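Long-range contacts in ornithine decarboxylase (Entamoeba histolytica, PDB 4AIB), which probably catalyses, as a homodimer with pyridoxal 5'-phosphate as cofactor, the decarboxylation of L-ornithine to putrescine, the entry step of polyamine synthesis: residues Lys285-Ser291 with Tyr325-Gly331; Ser310-Gln316 with Gln343-Met348. All blocks are in the same frame, centred on the assembly; numbering follows the deposited sequence.

Contact 1 (Lys285-Ser291 with Tyr325-Gly331)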
ATOM      1  N   LYS A 285     -21.850  21.449 -14.209  1.00 65.00           N
ATOM      2  CA  LYS A 285     -20.405  21.239 -14.130  1.00 64.44           C
ATOM      3  C   LYS A 285     -19.924  20.651 -12.805  1.00 62.69           C
ATOM      4  O   LYS A 285     -20.270  21.140 -11.726  1.00 62.57           O
ATOM      5  CB  LYS A 285     -19.648  22.539 -14.451  1.00 64.42           C
ATOM      6  CG  LYS A 285     -20.094  23.764 -13.658  1.00 64.84           C
ATOM      7  CD  LYS A 285     -19.836  25.060 -14.415  1.00 63.77           C
ATOM      8  CE  LYS A 285     -18.391  25.522 -14.301  1.00 61.64           C
ATOM      9  NZ  LYS A 285     -18.137  26.741 -15.117  1.00 58.56           N
ATOM     10  N   GLN A 286     -19.143  19.579 -12.909  1.00 60.15           N
ATOM     11  CA  GLN A 286     -18.378  19.052 -11.782  1.00 57.14           C
ATOM     12  C   GLN A 286     -16.908  19.397 -12.003  1.00 54.11           C
ATOM     13  O   GLN A 286     -16.447  19.462 -13.145  1.00 52.92           O
ATOM     14  CB  GLN A 286     -18.578  17.538 -11.622  1.00 59.53           C
ATOM     15  CG  GLN A 286     -18.322  16.702 -12.872  1.00 63.51           C
ATOM     16  CD  GLN A 286     -18.178  15.217 -12.581  1.00 67.50           C
ATOM     17  OE1 GLN A 286     -18.671  14.713 -11.570  1.00 68.58           O
ATOM     18  NE2 GLN A 286     -17.501  14.507 -13.477  1.00 69.86           N
ATOM     19  N   ILE A 287     -16.180  19.641 -10.916  1.00 51.93           N
ATOM     20  CA  ILE A 287     -14.782  20.057 -11.020  1.00 48.93           C
ATOM     21  C   ILE A 287     -13.841  19.040 -10.375  1.00 49.05           C
ATOM     22  O   ILE A 287     -13.927  18.773  -9.176  1.00 48.42           O
ATOM     23  CB  ILE A 287     -14.543  21.465 -10.427  1.00 20.00           C
ATOM     24  CG1 ILE A 287     -15.657  22.432 -10.854  1.00 20.00           C
ATOM     25  CG2 ILE A 287     -13.183  21.994 -10.865  1.00 20.00           C
ATOM     26  CD1 ILE A 287     -15.685  23.740 -10.091  1.00 20.00           C
ATOM     27  N   GLU A 288     -12.948  18.482 -11.188  1.00 48.60           N
ATOM     28  CA  GLU A 288     -11.960  17.511 -10.723  1.00 49.08           C
ATOM     29  C   GLU A 288     -10.698  18.204 -10.218  1.00 48.45           C
ATOM     30  O   GLU A 288     -10.199  19.139 -10.844  1.00 49.56           O
ATOM     31  CB  GLU A 288     -11.606  16.524 -11.839  1.00 50.37           C
ATOM     32  CG  GLU A 288     -12.676  15.474 -12.108  1.00 53.90           C
ATOM     33  CD  GLU A 288     -12.464  14.737 -13.418  1.00 54.05           C
ATOM     34  OE1 GLU A 288     -11.327  14.289 -13.678  1.00 52.49           O
ATOM     35  OE2 GLU A 288     -13.440  14.594 -14.187  1.00 53.76           O
ATOM     36  N   TYR A 289     -10.191  17.737  -9.081  1.00 47.02           N
ATOM     37  CA  TYR A 289      -8.985  18.300  -8.486  1.00 46.09           C
ATOM     38  C   TYR A 289      -7.927  17.232  -8.242  1.00 47.84           C
ATOM     39  O   TYR A 289      -8.246  16.060  -8.036  1.00 48.79           O
ATOM     40  CB  TYR A 289      -9.316  19.023  -7.178  1.00 42.59           C
ATOM     41  CG  TYR A 289     -10.179  20.251  -7.357  1.00 40.52           C
ATOM     42  CD1 TYR A 289      -9.614  21.482  -7.690  1.00 39.80           C
ATOM     43  CD2 TYR A 289     -11.562  20.185  -7.192  1.00 40.28           C
ATOM     44  CE1 TYR A 289     -10.401  22.610  -7.855  1.00 41.11           C
ATOM     45  CE2 TYR A 289     -12.358  21.308  -7.354  1.00 39.96           C
ATOM     46  CZ  TYR A 289     -11.773  22.517  -7.685  1.00 41.06           C
ATOM     47  OH  TYR A 289     -12.560  23.634  -7.848  1.00 41.26           O
ATOM     48  N   THR A 290      -6.666  17.647  -8.280  1.00 47.96           N
ATOM     49  CA  THR A 290      -5.560  16.744  -8.004  1.00 47.24           C
ATOM     50  C   THR A 290      -4.790  17.240  -6.785  1.00 47.35           C
ATOM     51  O   THR A 290      -4.098  18.262  -6.832  1.00 46.40           O
ATOM     52  CB  THR A 290      -4.648  16.567  -9.233  1.00 48.48           C
ATOM     53  OG1 THR A 290      -5.455  16.224 -10.366  1.00 48.28           O
ATOM     54  CG2 THR A 290      -3.628  15.460  -8.998  1.00 48.03           C
ATOM     55  N   SER A 291      -4.946  16.504  -5.690  1.00 48.38           N
ATOM     56  CA  SER A 291      -4.370  16.862  -4.403  1.00 49.93           C
ATOM     57  C   SER A 291      -2.978  16.267  -4.230  1.00 51.83           C
ATOM     58  O   SER A 291      -2.691  15.189  -4.749  1.00 49.70           O
ATOM     59  CB  SER A 291      -5.287  16.383  -3.284  1.00 50.82           C
ATOM     60  OG  SER A 291      -4.703  16.626  -2.025  1.00 50.56           O
ATOM     61  N   TYR A 325     -19.880  23.450  -5.998  1.00 65.89           N
ATOM     62  CA  TYR A 325     -19.901  22.458  -7.070  1.00 64.37           C
ATOM     63  C   TYR A 325     -19.489  21.084  -6.546  1.00 62.97           C
ATOM     64  O   TYR A 325     -18.670  20.986  -5.629  1.00 62.40           O
ATOM     65  CB  TYR A 325     -18.965  22.875  -8.210  1.00 64.99           C
ATOM     66  CG  TYR A 325     -19.277  24.224  -8.821  1.00 65.97           C
ATOM     67  CD1 TYR A 325     -20.304  24.368  -9.755  1.00 67.33           C
ATOM     68  CD2 TYR A 325     -18.539  25.356  -8.475  1.00 65.44           C
ATOM     69  CE1 TYR A 325     -20.592  25.601 -10.319  1.00 67.01           C
ATOM     70  CE2 TYR A 325     -18.818  26.593  -9.037  1.00 65.52           C
ATOM     71  CZ  TYR A 325     -19.846  26.711  -9.956  1.00 65.95           C
ATOM     72  OH  TYR A 325     -20.127  27.936 -10.515  1.00 64.38           O
ATOM     73  N   GLU A 326     -20.061  20.030  -7.127  1.00 61.06           N
ATOM     74  CA  GLU A 326     -19.690  18.659  -6.779  1.00 59.52           C
ATOM     75  C   GLU A 326     -18.270  18.376  -7.260  1.00 57.27           C
ATOM     76  O   GLU A 326     -18.023  18.242  -8.461  1.00 57.22           O
ATOM     77  CB  GLU A 326     -20.679  17.652  -7.377  1.00 60.75           C
ATOM     78  CG  GLU A 326     -20.388  16.201  -7.016  1.00 63.67           C
ATOM     79  CD  GLU A 326     -21.305  15.210  -7.714  1.00 66.43           C
ATOM     80  OE1 GLU A 326     -21.841  15.534  -8.795  1.00 66.16           O
ATOM     81  OE2 GLU A 326     -21.486  14.096  -7.177  1.00 66.98           O
ATOM     82  N   SER A 327     -17.341  18.293  -6.312  1.00 55.51           N
ATOM     83  CA  SER A 327     -15.924  18.160  -6.630  1.00 51.70           C
ATOM     84  C   SER A 327     -15.395  16.751  -6.381  1.00 49.83           C
ATOM     85  O   SER A 327     -15.703  16.135  -5.357  1.00 49.58           O
ATOM     86  CB  SER A 327     -15.105  19.183  -5.839  1.00 51.01           C
ATOM     87  OG  SER A 327     -15.546  20.505  -6.107  1.00 51.27           O
ATOM     88  N   ILE A 328     -14.608  16.258  -7.335  1.00 48.21           N
ATOM     89  CA  ILE A 328     -13.930  14.966  -7.236  1.00 47.10           C
ATOM     90  C   ILE A 328     -12.445  15.213  -6.985  1.00 47.49           C
ATOM     91  O   ILE A 328     -11.758  15.808  -7.817  1.00 47.34           O
ATOM     92  CB  ILE A 328     -14.092  14.128  -8.532  1.00 20.00           C
ATOM     93  CG1 ILE A 328     -15.574  13.925  -8.896  1.00 20.00           C
ATOM     94  CG2 ILE A 328     -13.339  12.804  -8.428  1.00 20.00           C
ATOM     95  CD1 ILE A 328     -16.295  12.833  -8.127  1.00 20.00           C
ATOM     96  N   ILE A 329     -11.952  14.756  -5.838  1.00 49.35           N
ATOM     97  CA  ILE A 329     -10.553  14.970  -5.471  1.00 50.84           C
ATOM     98  C   ILE A 329      -9.743  13.689  -5.660  1.00 53.16           C
ATOM     99  O   ILE A 329     -10.102  12.629  -5.143  1.00 52.14           O
ATOM    100  CB  ILE A 329     -10.409  15.498  -4.026  1.00 20.00           C
ATOM    101  CG1 ILE A 329     -11.420  16.617  -3.761  1.00 20.00           C
ATOM    102  CG2 ILE A 329      -8.995  16.007  -3.783  1.00 20.00           C
ATOM    103  CD1 ILE A 329     -11.792  16.779  -2.304  1.00 20.00           C
ATOM    104  N   TYR A 330      -8.655  13.799  -6.418  1.00 56.69           N
ATOM    105  CA  TYR A 330      -7.780  12.663  -6.688  1.00 61.41           C
ATOM    106  C   TYR A 330      -6.560  12.668  -5.775  1.00 63.53           C
ATOM    107  O   TYR A 330      -6.117  13.726  -5.322  1.00 63.59           O
ATOM    108  CB  TYR A 330      -7.343  12.653  -8.156  1.00 62.03           C
ATOM    109  CG  TYR A 330      -8.483  12.532  -9.144  1.00 63.18           C
ATOM    110  CD1 TYR A 330      -9.284  11.392  -9.177  1.00 62.39           C
ATOM    111  CD2 TYR A 330      -8.754  13.551 -10.054  1.00 63.51           C
ATOM    112  CE1 TYR A 330     -10.328  11.272 -10.079  1.00 62.99           C
ATOM    113  CE2 TYR A 330      -9.796  13.441 -10.962  1.00 63.71           C
ATOM    114  CZ  TYR A 330     -10.579  12.299 -10.969  1.00 63.49           C
ATOM    115  OH  TYR A 330     -11.614  12.176 -11.866  1.00 63.81           O
ATOM    116  N   GLY A 331      -6.027  11.477  -5.511  1.00 65.43           N
ATOM    117  CA  GLY A 331      -4.827  11.324  -4.692  1.00 67.55           C
ATOM    118  C   GLY A 331      -3.585  11.839  -5.394  1.00 68.98           C
ATOM    119  O   GLY A 331      -3.496  11.808  -6.622  1.00 69.82           O
TER
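Tyr325 opens the pairing of two parallel strands by offering one side of its ring to two side chains of Lys285-Ser291: Ile287 CD1 comes within 3.7 Å of CD2, and Lys285 CG approaches CE1 from that same side. Glu326 adds a weak backbone bond, its O receiving Ile287 N at 3.4 Å. At Ser327 the side chain turns to the face that also carries Tyr289. With OG beside its own backbone N (chi1 -58°), the hydroxyl sits at the edge of the Tyr289 ring, 3.5 Å from CE2, and donates to Tyr325 O; the OH of Tyr289 in turn accepts a hydrogen bond from Met348 N. Ile328 bonds through both ends of its backbone, N to Ile287 O and O to Tyr289 N, the latter at 2.8 Å. Ile329 lays CG2 against Ser291 CB. Tyr330 then combines both modes of contact. Its N and O bond Tyr289 O and Ser291 N, and its hydroxyl donates to Glu288 OE1 at 2.8 Å, coming from above the carboxylate plane, which stands 85° to the ring. The same OE1 forms a salt bridge with Arg277 of strand 267-281, an arrangement that would stabilise the charged carboxylate. On the side of the sheet that carries Glu288 and Tyr330, Thr290 packs on Phe102 of the second subunit. Strand 267-281 runs antiparallel to Lys285-Ser291, and 341-346 antiparallel to 325-330, so this parallel pair lies inside the mixed sheet of the beta domain that accompanies the TIM-barrel domain in class-II ornithine decarboxylases.

Contact 2 (Ser310-Gln316 with Gln343-Met348)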
ATOM      1  N   SER A 310     -14.203  13.292   4.552  1.00 62.89           N
ATOM      2  CA  SER A 310     -14.698  14.671   4.564  1.00 61.85           C
ATOM      3  C   SER A 310     -13.585  15.696   4.768  1.00 60.68           C
ATOM      4  O   SER A 310     -12.722  15.525   5.630  1.00 62.08           O
ATOM      5  CB  SER A 310     -15.773  14.846   5.641  1.00 62.70           C
ATOM      6  OG  SER A 310     -16.894  14.018   5.386  1.00 62.93           O
ATOM      7  N   CYS A 311     -13.621  16.756   3.963  1.00 58.02           N
ATOM      8  CA  CYS A 311     -12.629  17.829   4.010  1.00 56.93           C
ATOM      9  C   CYS A 311     -13.279  19.175   3.690  1.00 56.43           C
ATOM     10  O   CYS A 311     -14.435  19.227   3.270  1.00 56.34           O
ATOM     11  CB  CYS A 311     -11.506  17.554   3.012  1.00 56.56           C
ATOM     12  SG  CYS A 311     -11.999  17.751   1.285  1.00 56.42           S
ATOM     13  N   GLU A 312     -12.529  20.258   3.876  1.00 55.70           N
ATOM     14  CA  GLU A 312     -13.016  21.599   3.550  1.00 55.13           C
ATOM     15  C   GLU A 312     -11.921  22.506   2.985  1.00 53.77           C
ATOM     16  O   GLU A 312     -10.734  22.319   3.265  1.00 54.55           O
ATOM     17  CB  GLU A 312     -13.697  22.249   4.766  1.00 56.46           C
ATOM     18  CG  GLU A 312     -12.883  22.217   6.052  1.00 60.33           C
ATOM     19  CD  GLU A 312     -13.521  23.017   7.172  1.00 61.92           C
ATOM     20  OE1 GLU A 312     -14.505  22.530   7.769  1.00 63.04           O
ATOM     21  OE2 GLU A 312     -13.033  24.129   7.467  1.00 62.60           O
ATOM     22  N   CYS A 313     -12.331  23.479   2.174  1.00 52.79           N
ATOM     23  CA  CYS A 313     -11.404  24.445   1.598  1.00 51.10           C
ATOM     24  C   CYS A 313     -11.137  25.576   2.587  1.00 48.94           C
ATOM     25  O   CYS A 313     -11.962  26.475   2.757  1.00 48.21           O
ATOM     26  CB  CYS A 313     -11.943  24.995   0.280  1.00 51.40           C
ATOM     27  SG  CYS A 313     -10.864  26.230  -0.473  1.00 53.25           S
ATOM     28  N   ILE A 314      -9.967  25.518   3.219  1.00 47.45           N
ATOM     29  CA  ILE A 314      -9.595  26.412   4.319  1.00 49.60           C
ATOM     30  C   ILE A 314      -9.209  27.827   3.870  1.00 50.71           C
ATOM     31  O   ILE A 314      -9.461  28.806   4.583  1.00 51.20           O
ATOM     32  CB  ILE A 314      -8.486  25.757   5.188  1.00 20.00           C
ATOM     33  CG1 ILE A 314      -9.090  25.108   6.433  1.00 20.00           C
ATOM     34  CG2 ILE A 314      -7.424  26.753   5.626  1.00 20.00           C
ATOM     35  CD1 ILE A 314     -10.002  23.937   6.150  1.00 20.00           C
ATOM     36  N   THR A 315      -8.616  27.918   2.683  1.00 52.34           N
ATOM     37  CA  THR A 315      -8.079  29.172   2.148  1.00 54.22           C
ATOM     38  C   THR A 315      -9.136  30.243   1.884  1.00 55.35           C
ATOM     39  O   THR A 315      -8.866  31.435   2.049  1.00 54.44           O
ATOM     40  CB  THR A 315      -7.292  28.923   0.851  1.00 54.04           C
ATOM     41  OG1 THR A 315      -7.994  27.960   0.058  1.00 54.09           O
ATOM     42  CG2 THR A 315      -5.901  28.396   1.166  1.00 52.12           C
ATOM     43  N   GLN A 316     -10.327  29.818   1.469  1.00 57.54           N
ATOM     44  CA  GLN A 316     -11.451  30.735   1.275  1.00 59.37           C
ATOM     45  C   GLN A 316     -12.650  30.342   2.138  1.00 60.34           C
ATOM     46  O   GLN A 316     -13.071  29.182   2.145  1.00 58.55           O
ATOM     47  CB  GLN A 316     -11.841  30.849  -0.207  1.00 57.03           C
ATOM     48  CG  GLN A 316     -12.131  29.527  -0.911  1.00 55.15           C
ATOM     49  CD  GLN A 316     -12.533  29.695  -2.366  1.00 53.28           C
ATOM     50  OE1 GLN A 316     -13.312  28.903  -2.896  1.00 51.69           O
ATOM     51  NE2 GLN A 316     -12.004  30.725  -3.021  1.00 52.55           N
ATOM     52  N   GLN A 343     -16.933  15.385  -2.734  1.00 57.58           N
ATOM     53  CA  GLN A 343     -17.549  16.326  -1.808  1.00 56.92           C
ATOM     54  C   GLN A 343     -17.976  17.628  -2.473  1.00 56.46           C
ATOM     55  O   GLN A 343     -17.435  18.018  -3.512  1.00 57.17           O
ATOM     56  CB  GLN A 343     -16.585  16.619  -0.655  1.00 57.93           C
ATOM     57  CG  GLN A 343     -17.261  17.012   0.648  1.00 61.41           C
ATOM     58  CD  GLN A 343     -16.326  16.924   1.839  1.00 64.36           C
ATOM     59  OE1 GLN A 343     -15.114  16.781   1.682  1.00 66.94           O
ATOM     60  NE2 GLN A 343     -16.889  17.005   3.040  1.00 65.53           N
ATOM     61  N   GLU A 344     -18.960  18.278  -1.854  1.00 54.80           N
ATOM     62  CA  GLU A 344     -19.445  19.592  -2.255  1.00 52.62           C
ATOM     63  C   GLU A 344     -18.426  20.652  -1.835  1.00 49.50           C
ATOM     64  O   GLU A 344     -18.179  20.848  -0.642  1.00 49.01           O
ATOM     65  CB  GLU A 344     -20.804  19.853  -1.594  1.00 56.01           C
ATOM     66  CG  GLU A 344     -21.526  21.109  -2.055  1.00 59.11           C
ATOM     67  CD  GLU A 344     -22.473  20.877  -3.222  1.00 61.99           C
ATOM     68  OE1 GLU A 344     -22.229  19.966  -4.045  1.00 61.79           O
ATOM     69  OE2 GLU A 344     -23.470  21.624  -3.320  1.00 64.19           O
ATOM     70  N   LEU A 345     -17.832  21.323  -2.821  1.00 46.22           N
ATOM     71  CA  LEU A 345     -16.783  22.316  -2.575  1.00 41.73           C
ATOM     72  C   LEU A 345     -16.879  23.515  -3.520  1.00 39.60           C
ATOM     73  O   LEU A 345     -17.300  23.366  -4.667  1.00 38.45           O
ATOM     74  CB  LEU A 345     -15.398  21.671  -2.706  1.00 39.89           C
ATOM     75  CG  LEU A 345     -14.848  20.881  -1.517  1.00 38.81           C
ATOM     76  CD1 LEU A 345     -13.753  19.933  -1.978  1.00 38.38           C
ATOM     77  CD2 LEU A 345     -14.330  21.808  -0.425  1.00 38.88           C
ATOM     78  N   PRO A 346     -16.476  24.713  -3.044  1.00 39.06           N
ATOM     79  CA  PRO A 346     -16.450  25.883  -3.926  1.00 38.91           C
ATOM     80  C   PRO A 346     -15.342  25.761  -4.973  1.00 40.70           C
ATOM     81  O   PRO A 346     -14.406  24.980  -4.784  1.00 42.30           O
ATOM     82  CB  PRO A 346     -16.151  27.037  -2.966  1.00 37.88           C
ATOM     83  CG  PRO A 346     -15.415  26.408  -1.835  1.00 36.59           C
ATOM     84  CD  PRO A 346     -16.012  25.039  -1.682  1.00 37.97           C
ATOM     85  N   GLU A 347     -15.458  26.514  -6.065  1.00 41.71           N
ATOM     86  CA  GLU A 347     -14.447  26.499  -7.122  1.00 42.78           C
ATOM     87  C   GLU A 347     -13.102  26.964  -6.572  1.00 42.29           C
ATOM     88  O   GLU A 347     -13.000  28.040  -5.978  1.00 42.76           O
ATOM     89  CB  GLU A 347     -14.876  27.367  -8.310  1.00 45.02           C
ATOM     90  CG  GLU A 347     -14.015  27.183  -9.554  1.00 47.41           C
ATOM     91  CD  GLU A 347     -14.337  28.176 -10.658  1.00 48.08           C
ATOM     92  OE1 GLU A 347     -14.639  29.349 -10.349  1.00 47.92           O
ATOM     93  OE2 GLU A 347     -14.277  27.781 -11.842  1.00 47.60           O
ATOM     94  N   MET A 348     -12.079  26.137  -6.767  1.00 41.78           N
ATOM     95  CA  MET A 348     -10.756  26.394  -6.211  1.00 41.37           C
ATOM     96  C   MET A 348      -9.716  26.670  -7.292  1.00 42.69           C
ATOM     97  O   MET A 348      -9.868  26.245  -8.438  1.00 43.41           O
ATOM     98  CB  MET A 348     -10.311  25.223  -5.332  1.00 40.91           C
ATOM     99  CG  MET A 348     -11.108  25.077  -4.045  1.00 40.56           C
ATOM    100  SD  MET A 348     -10.616  23.660  -3.046  1.00 44.50           S
ATOM    101  CE  MET A 348     -11.333  22.302  -3.970  1.00 44.43           C
TER
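Gln343 and Leu345 reach from strand 341-346 toward Ser310-Gln316 across a backbone gap too wide for strand pairing, the nearest CA atoms, those of Cys313 and Leu345, being 7.1 Å apart. The contact belongs to the mixed sheet of the decarboxylase's beta domain: Glu312 bonds through its backbone to Leu356 of strand 354-360, whereas Gln343 and Leu345 bond to strand 324-330, so side chains must bridge the two. At one end the bridge is polar. The Gln343 chain is extended, with CG anti to its backbone N (chi1 -153°), and this carries the amide to the backbone of Cys311. There OE1 accepts Cys311 N at 2.7 Å, in the plane of the amide carbonyl and on a lone pair, with an N-H...O angle of 156°. A side chain thus stands in for the neighbouring backbone carbonyl that a paired strand would supply. NE2 of the same amide lies against Ser310, 3.6 Å from its CB. Beyond this bond the contact is mainly apolar. Leu345 sends one branch to each cysteine: CD2 approaches Cys313 CB at 4.0 Å, while CD1 reaches the sulfur of Cys311, which also packs on Leu355, Phe357 and Ile329. The ring of Pro346 extends the apolar patch, its CG touching Cys313 CB, and the extended Gln316 chain runs alongside that ring, heading the other way. At the far end the chain of Met348 lies beside Cys313, and its backbone O receives a hydrogen bond from Lys276 NZ. With SG swung anti to the backbone N (chi1 179°), Cys313 brings its sulfur within 3.6 Å of Met348 SD.

Followed from the N terminus, the chain lays down Lys285-Ser291, then Ser310-Gln316, then Tyr325-Gly331 and finally Gln343-Met348. The segments therefore alternate: contact 1 closes a loop over 33 intervening residues and contact 2 one over 26, and the two loops cross. Strands 324-330 and 341-346 are antiparallel neighbours, with Ser327 N bonded to Gln343 O at 2.8 Å, so one segment of each contact shares a strand pair. Tyr289 is the side chain by which the contacts touch a second time. Together they tie strands 284-291, 324-330 and 341-346 of the beta domain to the segment bonded to strand 354-360.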